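Local structure of D-galactonate dehydratase family member RspA (Pantoea ananatis, 3T6C) at residues A[87-99]-A[114-126]. The protein dehydrates D-gluconate to 2-dehydro-3-deoxy-D-gluconate with low, magnesium-dependent activity in vitro, as a member of the mandelate racemase branch of the enolase superfamily. Sequence-based numbering, arbitrary orientation. Where two conformers were deposited one is given.
Sequences DPARIEDIWQSAA and LSGIDMALWDIKG
I91 is the knob that locks the antiparallel helices 91-99 and 114-126 together, set in a hole formed by D118, L121, W122 and K125. Its CD1 stands above the middle of one face of the W122 indole, 3.8 Å from the centroid of the five-membered ring in a CH-pi contact; chi1 of -61° sets CG1 beside the backbone N and leaves CG2 anti to it, facing W122 NE1 and D118 OD1. L114 crosses the W95 side chain at about a right angle. Its CD1 makes a second CH-pi contact, 4.2 Å from the centroid of the W95 five-membered ring, and also touches A98 CB; CD2 lies over the rim of one ring face, 3.4 Å from W95 NE1. L121, one wall of the I91 hole, forks: CD1 against I94 CG2 at 3.7 Å and CD2 against P88 CB at 3.5 Å. The D118 carboxylate stands nearly perpendicular to the W95 ring; a water donates to D118 OD1 and to I91 O, and T329 adds a hydrogen bond to OD1. K125, bent at chi2 and chi3, curls back past I91 CD1 so that NZ meets a lone pair of A89 O at 2.9 Å in the carbonyl plane; NZ also forms a salt bridge with E135 of a second subunit. Another water bridges P88 O and L121 O. The contact is thus a buried helix pair of the N-terminal capping domain, away from the active site. Its apolar core is flanked by polar groups with defined partners: the indole N-H groups bond beyond the pair, W95 to G326 and W122 to T329, while K125 links it to the oligomer.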
ATOM      1  N   ASP A  87      -9.973  46.509   6.901  1.00  9.86           N
ATOM      2  CA  ASP A  87     -10.233  46.685   5.460  1.00 10.09           C
ATOM      3  C   ASP A  87     -10.881  45.394   4.925  1.00 10.69           C
ATOM      4  O   ASP A  87     -10.264  44.334   4.990  1.00 10.02           O
ATOM      5  CB  ASP A  87      -8.887  46.938   4.756  1.00 10.13           C
ATOM      6  CG  ASP A  87      -9.019  47.183   3.286  1.00 18.27           C
ATOM      7  OD1 ASP A  87     -10.123  46.995   2.720  1.00 13.12           O
ATOM      8  OD2 ASP A  87      -7.977  47.553   2.683  1.00 17.14           O
ATOM      9  N   PRO A  88     -12.123  45.458   4.428  1.00 10.10           N
ATOM     10  CA  PRO A  88     -12.796  44.250   3.887  1.00 10.27           C
ATOM     11  C   PRO A  88     -12.118  43.676   2.636  1.00  9.07           C
ATOM     12  O   PRO A  88     -12.463  42.574   2.245  1.00 10.29           O
ATOM     13  CB  PRO A  88     -14.225  44.746   3.580  1.00 10.76           C
ATOM     14  CG  PRO A  88     -14.027  46.238   3.272  1.00 10.87           C
ATOM     15  CD  PRO A  88     -12.925  46.683   4.233  1.00 11.79           C
ATOM     16  N   ALA A  89     -11.186  44.383   2.023  1.00  9.59           N
ATOM     17  CA  ALA A  89     -10.521  43.864   0.812  1.00 11.29           C
ATOM     18  C   ALA A  89      -9.696  42.602   1.123  1.00 10.78           C
ATOM     19  O   ALA A  89      -9.484  41.786   0.214  1.00 10.46           O
ATOM     20  CB  ALA A  89      -9.590  44.925   0.229  1.00 11.53           C
ATOM     21  N   ARG A  90      -9.246  42.421   2.374  1.00 10.24           N
ATOM     22  CA  ARG A  90      -8.345  41.311   2.539  1.00  8.95           C
ATOM     23  C   ARG A  90      -9.237  40.163   3.008  1.00 11.93           C
ATOM     24  O   ARG A  90      -9.148  39.647   4.155  1.00 10.93           O
ATOM     25  CB  ARG A  90      -7.396  41.702   3.682  1.00  8.68           C
ATOM     26  CG  ARG A  90      -6.487  42.895   3.261  1.00 11.60           C
ATOM     27  CD  ARG A  90      -5.282  43.080   4.213  1.00 10.44           C
ATOM     28  NE  ARG A  90      -4.504  44.259   3.731  1.00 11.80           N
ATOM     29  CZ  ARG A  90      -3.168  44.378   3.815  1.00 13.87           C
ATOM     30  NH1 ARG A  90      -2.441  43.424   4.394  1.00 12.95           N
ATOM     31  NH2 ARG A  90      -2.581  45.488   3.361  1.00 15.59           N
ATOM     32  N   ILE A  91      -9.787  39.494   2.014  1.00  9.28           N
ATOM     33  CA  ILE A  91     -10.802  38.430   2.273  1.00  8.08           C
ATOM     34  C   ILE A  91     -10.061  37.219   2.817  1.00 10.94           C
ATOM     35  O   ILE A  91     -10.460  36.657   3.826  1.00 10.79           O
ATOM     36  CB  ILE A  91     -11.615  38.052   1.013  1.00  8.55           C
ATOM     37  CG1 ILE A  91     -12.384  39.285   0.489  1.00  8.39           C
ATOM     38  CG2 ILE A  91     -12.547  36.863   1.351  1.00 10.56           C
ATOM     39  CD1 ILE A  91     -13.302  38.978  -0.725  1.00 10.73           C
ATOM     40  N   GLU A  92      -8.971  36.817   2.161  1.00 10.21           N
ATOM     41  CA  GLU A  92      -8.266  35.623   2.607  1.00 10.35           C
ATOM     42  C   GLU A  92      -7.613  35.818   3.972  1.00  9.39           C
ATOM     43  O   GLU A  92      -7.633  34.906   4.789  1.00 11.11           O
ATOM     44  CB  GLU A  92      -7.177  35.302   1.582  1.00 12.94           C
ATOM     45  CG  GLU A  92      -6.469  33.988   1.866  1.00 11.55           C
ATOM     46  CD  GLU A  92      -7.291  32.763   1.516  1.00 18.36           C
ATOM     47  OE1 GLU A  92      -7.918  32.727   0.437  1.00 16.64           O
ATOM     48  OE2 GLU A  92      -7.259  31.820   2.321  1.00 23.66           O
ATOM     49  N   ASP A  93      -7.035  37.000   4.214  1.00  8.44           N
ATOM     50  CA  ASP A  93      -6.343  37.248   5.484  1.00  8.67           C
ATOM     51  C   ASP A  93      -7.402  37.251   6.582  1.00 10.25           C
ATOM     52  O   ASP A  93      -7.148  36.727   7.671  1.00 11.15           O
ATOM     53  CB  ASP A  93      -5.626  38.609   5.451  1.00  9.16           C
ATOM     54  CG  ASP A  93      -4.862  38.879   6.730  1.00 13.20           C
ATOM     55  OD1 ASP A  93      -3.807  38.251   6.943  1.00 13.81           O
ATOM     56  OD2 ASP A  93      -5.280  39.758   7.526  1.00 14.38           O
ATOM     57  N   ILE A  94      -8.584  37.833   6.326  1.00  8.77           N
ATOM     58  CA  ILE A  94      -9.655  37.786   7.307  1.00  7.02           C
ATOM     59  C   ILE A  94     -10.165  36.346   7.518  1.00  8.95           C
ATOM     60  O   ILE A  94     -10.385  35.928   8.654  1.00  9.79           O
ATOM     61  CB  ILE A  94     -10.803  38.741   6.917  1.00  7.38           C
ATOM     62  CG1 ILE A  94     -10.324  40.205   7.058  1.00  9.43           C
ATOM     63  CG2 ILE A  94     -12.088  38.447   7.764  1.00  8.11           C
ATOM     64  CD1 ILE A  94     -11.351  41.179   6.461  1.00 10.08           C
ATOM     65  N   TRP A  95     -10.346  35.574   6.436  1.00  8.07           N
ATOM     66  CA  TRP A  95     -10.809  34.206   6.607  1.00  7.31           C
ATOM     67  C   TRP A  95      -9.801  33.416   7.457  1.00 10.96           C
ATOM     68  O   TRP A  95     -10.185  32.741   8.403  1.00 10.18           O
ATOM     69  CB  TRP A  95     -10.965  33.511   5.223  1.00  9.15           C
ATOM     70  CG  TRP A  95     -11.801  32.237   5.351  1.00 11.13           C
ATOM     71  CD1 TRP A  95     -13.183  32.128   5.246  1.00 11.62           C
ATOM     72  CD2 TRP A  95     -11.315  30.942   5.688  1.00 10.24           C
ATOM     73  NE1 TRP A  95     -13.561  30.817   5.481  1.00  9.39           N
ATOM     74  CE2 TRP A  95     -12.425  30.072   5.742  1.00 10.31           C
ATOM     75  CE3 TRP A  95     -10.026  30.438   5.961  1.00 11.99           C
ATOM     76  CZ2 TRP A  95     -12.291  28.720   6.044  1.00 12.97           C
ATOM     77  CZ3 TRP A  95      -9.887  29.089   6.249  1.00 13.13           C
ATOM     78  CH2 TRP A  95     -11.020  28.251   6.294  1.00 11.68           C
ATOM     79  N   GLN A  96      -8.505  33.463   7.086  1.00  9.52           N
ATOM     80  CA  GLN A  96      -7.517  32.672   7.806  1.00 10.92           C
ATOM     81  C   GLN A  96      -7.419  33.085   9.268  1.00 11.35           C
ATOM     82  O   GLN A  96      -7.380  32.245  10.159  1.00 11.10           O
ATOM     83  CB  GLN A  96      -6.144  32.861   7.137  1.00 10.47           C
ATOM     84  CG  GLN A  96      -6.064  32.321   5.719  1.00 10.64           C
ATOM     85  CD  GLN A  96      -6.131  30.802   5.682  1.00 16.39           C
ATOM     86  OE1 GLN A  96      -5.773  30.160   6.654  1.00 22.20           O
ATOM     87  NE2 GLN A  96      -6.595  30.231   4.568  1.00 14.93           N
ATOM     88  N   SER A  97      -7.381  34.387   9.516  1.00  7.63           N
ATOM     89  CA  SER A  97      -7.307  34.874  10.903  1.00  8.47           C
ATOM     90  C   SER A  97      -8.618  34.665  11.689  1.00  9.76           C
ATOM     91  O   SER A  97      -8.567  34.238  12.871  1.00 10.11           O
ATOM     92  CB  SER A  97      -6.829  36.342  10.935  1.00 10.02           C
ATOM     93  OG  SER A  97      -7.773  37.207  10.277  1.00  9.31           O
ATOM     94  N   ALA A  98      -9.771  34.889  11.070  1.00  9.70           N
ATOM     95  CA  ALA A  98     -11.023  34.657  11.821  1.00  8.77           C
ATOM     96  C   ALA A  98     -11.125  33.169  12.133  1.00  8.54           C
ATOM     97  O   ALA A  98     -11.562  32.793  13.244  1.00 10.01           O
ATOM     98  CB  ALA A  98     -12.229  35.134  11.006  1.00  8.31           C
ATOM     99  N   ALA A  99     -10.690  32.310  11.193  1.00  8.42           N
ATOM    100  CA  ALA A  99     -10.820  30.877  11.369  1.00  7.98           C
ATOM    101  C   ALA A  99     -10.095  30.371  12.619  1.00 10.79           C
ATOM    102  O   ALA A  99     -10.566  29.433  13.248  1.00 12.02           O
ATOM    103  CB  ALA A  99     -10.289  30.116  10.118  1.00  8.19           C
ATOM    104  N   LEU A 114     -18.208  31.989  10.404  1.00  9.81           N
ATOM    105  CA  LEU A 114     -17.164  32.415   9.477  1.00  8.64           C
ATOM    106  C   LEU A 114     -17.764  32.616   8.083  1.00  9.99           C
ATOM    107  O   LEU A 114     -17.420  33.575   7.370  1.00 10.52           O
ATOM    108  CB  LEU A 114     -16.058  31.345   9.494  1.00 11.36           C
ATOM    109  CG  LEU A 114     -14.902  31.594   8.567  1.00 15.06           C
ATOM    110  CD1 LEU A 114     -14.268  32.970   8.839  1.00 23.64           C
ATOM    111  CD2 LEU A 114     -13.931  30.408   8.828  1.00 17.34           C
ATOM    112  N   SER A 115     -18.674  31.714   7.681  1.00  7.65           N
ATOM    113  CA  SER A 115     -19.319  31.855   6.356  1.00  8.10           C
ATOM    114  C   SER A 115     -20.103  33.140   6.204  1.00 10.83           C
ATOM    115  O   SER A 115     -20.092  33.783   5.138  1.00  9.46           O
ATOM    116  CB  SER A 115     -20.329  30.669   6.176  1.00  9.73           C
ATOM    117  OG  SER A 115     -21.021  30.814   4.949  1.00 10.59           O
ATOM    118  N   GLY A 116     -20.804  33.551   7.264  1.00  8.83           N
ATOM    119  CA  GLY A 116     -21.625  34.737   7.163  1.00  9.10           C
ATOM    120  C   GLY A 116     -20.719  35.934   6.865  1.00 11.13           C
ATOM    121  O   GLY A 116     -21.052  36.791   6.012  1.00 10.64           O
ATOM    122  N   ILE A 117     -19.573  35.968   7.545  0.56  9.05           N
ATOM    123  CA  ILE A 117     -18.562  37.004   7.321  0.56 10.39           C
ATOM    124  C   ILE A 117     -17.987  36.924   5.919  0.56 11.35           C
ATOM    125  O   ILE A 117     -17.972  37.906   5.190  0.56  9.26           O
ATOM    126  CB  ILE A 117     -17.411  36.889   8.348  0.56  9.87           C
ATOM    127  CG1 ILE A 117     -17.925  37.139   9.780  0.56 12.40           C
ATOM    128  CG2 ILE A 117     -16.303  37.869   8.021  0.56 11.99           C
ATOM    129  CD1 ILE A 117     -18.863  38.297   9.897  0.56 10.93           C
ATOM    130  N   ASP A 118     -17.520  35.735   5.547  1.00 10.15           N
ATOM    131  CA  ASP A 118     -16.830  35.541   4.273  1.00 11.19           C
ATOM    132  C   ASP A 118     -17.706  35.891   3.053  1.00 10.12           C
ATOM    133  O   ASP A 118     -17.266  36.592   2.135  1.00 11.24           O
ATOM    134  CB  ASP A 118     -16.320  34.103   4.165  1.00 10.17           C
ATOM    135  CG  ASP A 118     -15.540  33.869   2.890  1.00 10.94           C
ATOM    136  OD1 ASP A 118     -14.355  34.340   2.812  1.00 12.42           O
ATOM    137  OD2 ASP A 118     -16.116  33.217   1.981  1.00 12.00           O
ATOM    138  N   MET A 119     -18.947  35.400   3.047  1.00 10.73           N
ATOM    139  CA  MET A 119     -19.853  35.698   1.916  1.00  7.08           C
ATOM    140  C   MET A 119     -20.070  37.218   1.831  1.00  8.87           C
ATOM    141  O   MET A 119     -20.104  37.795   0.729  1.00 11.26           O
ATOM    142  CB  MET A 119     -21.205  34.955   2.056  1.00  8.48           C
ATOM    143  CG  MET A 119     -21.101  33.481   1.892  1.00 11.02           C
ATOM    144  SD  MET A 119     -22.782  32.869   1.731  1.00 12.39           S
ATOM    145  CE  MET A 119     -22.461  31.102   1.831  1.00 13.09           C
ATOM    146  N   ALA A 120     -20.266  37.879   2.986  1.00  8.72           N
ATOM    147  CA  ALA A 120     -20.496  39.330   2.967  1.00  8.75           C
ATOM    148  C   ALA A 120     -19.275  40.060   2.446  1.00  9.88           C
ATOM    149  O   ALA A 120     -19.404  41.079   1.753  1.00 10.76           O
ATOM    150  CB  ALA A 120     -20.835  39.821   4.352  1.00 11.43           C
ATOM    151  N   LEU A 121     -18.087  39.570   2.736  1.00 11.18           N
ATOM    152  CA  LEU A 121     -16.899  40.234   2.185  1.00  7.35           C
ATOM    153  C   LEU A 121     -16.772  40.035   0.672  1.00  8.28           C
ATOM    154  O   LEU A 121     -16.371  40.989  -0.028  1.00  9.11           O
ATOM    155  CB  LEU A 121     -15.619  39.717   2.875  1.00  8.01           C
ATOM    156  CG  LEU A 121     -15.576  40.079   4.345  1.00  8.81           C
ATOM    157  CD1 LEU A 121     -14.378  39.421   5.032  1.00 12.55           C
ATOM    158  CD2 LEU A 121     -15.519  41.613   4.566  1.00 11.06           C
ATOM    159  N   TRP A 122     -17.126  38.849   0.167  1.00  8.76           N
ATOM    160  CA  TRP A 122     -17.169  38.662  -1.268  1.00  9.22           C
ATOM    161  C   TRP A 122     -18.229  39.564  -1.912  1.00  9.40           C
ATOM    162  O   TRP A 122     -17.987  40.077  -3.021  1.00 11.06           O
ATOM    163  CB  TRP A 122     -17.442  37.188  -1.600  1.00 10.22           C
ATOM    164  CG  TRP A 122     -16.172  36.397  -1.653  1.00 10.03           C
ATOM    165  CD1 TRP A 122     -15.731  35.499  -0.709  1.00 10.23           C
ATOM    166  CD2 TRP A 122     -15.135  36.474  -2.647  1.00 12.92           C
ATOM    167  NE1 TRP A 122     -14.491  34.985  -1.078  1.00  9.60           N
ATOM    168  CE2 TRP A 122     -14.115  35.556  -2.261  1.00 11.31           C
ATOM    169  CE3 TRP A 122     -14.967  37.225  -3.836  1.00 14.85           C
ATOM    170  CZ2 TRP A 122     -12.952  35.361  -3.009  1.00 14.81           C
ATOM    171  CZ3 TRP A 122     -13.801  37.031  -4.595  1.00 14.91           C
ATOM    172  CH2 TRP A 122     -12.805  36.104  -4.172  1.00 17.07           C
ATOM    173  N   ASP A 123     -19.402  39.715  -1.262  1.00  8.81           N
ATOM    174  CA  ASP A 123     -20.464  40.625  -1.732  1.00  8.07           C
ATOM    175  C   ASP A 123     -19.922  42.050  -1.857  1.00 10.39           C
ATOM    176  O   ASP A 123     -20.115  42.706  -2.875  1.00 11.36           O
ATOM    177  CB  ASP A 123     -21.623  40.554  -0.743  1.00  8.97           C
ATOM    178  CG  ASP A 123     -22.897  41.180  -1.281  1.00 12.60           C
ATOM    179  OD1 ASP A 123     -23.118  41.197  -2.524  1.00 11.13           O
ATOM    180  OD2 ASP A 123     -23.683  41.668  -0.442  1.00 12.10           O
ATOM    181  N   ILE A 124     -19.210  42.502  -0.826  1.00  9.53           N
ATOM    182  CA  ILE A 124     -18.599  43.829  -0.842  1.00  8.31           C
ATOM    183  C   ILE A 124     -17.567  43.930  -1.988  1.00 11.62           C
ATOM    184  O   ILE A 124     -17.505  44.934  -2.674  1.00 10.76           O
ATOM    185  CB  ILE A 124     -17.911  44.106   0.503  1.00  7.75           C
ATOM    186  CG1 ILE A 124     -19.018  44.435   1.545  1.00 10.78           C
ATOM    187  CG2 ILE A 124     -16.927  45.288   0.376  1.00 10.04           C
ATOM    188  CD1 ILE A 124     -18.596  44.432   3.000  1.00  9.67           C
ATOM    189  N   LYS A 125     -16.729  42.912  -2.161  1.00 10.13           N
ATOM    190  CA  LYS A 125     -15.716  42.927  -3.235  1.00  9.11           C
ATOM    191  C   LYS A 125     -16.368  43.074  -4.599  1.00 11.20           C
ATOM    192  O   LYS A 125     -15.922  43.873  -5.428  1.00 11.12           O
ATOM    193  CB  LYS A 125     -14.888  41.642  -3.163  1.00 10.12           C
ATOM    194  CG  LYS A 125     -13.721  41.552  -4.215  1.00 10.41           C
ATOM    195  CD  LYS A 125     -12.480  42.419  -3.828  1.00 11.32           C
ATOM    196  CE  LYS A 125     -11.835  41.955  -2.513  1.00 13.09           C
ATOM    197  NZ  LYS A 125     -10.427  42.400  -2.463  1.00 11.89           N
ATOM    198  N   GLY A 126     -17.447  42.344  -4.839  1.00 10.19           N
ATOM    199  CA  GLY A 126     -18.123  42.488  -6.140  1.00  7.72           C
ATOM    200  C   GLY A 126     -18.758  43.870  -6.269  1.00 11.35           C
ATOM    201  O   GLY A 126     -18.707  44.487  -7.331  1.00 10.82           O
TER
HETATM  202  O   HOH W   1     -14.199  42.816   0.178  1.00 10.46           O
HETATM  203  O   HOH W   2     -13.314  35.971   4.784  1.00 12.88           O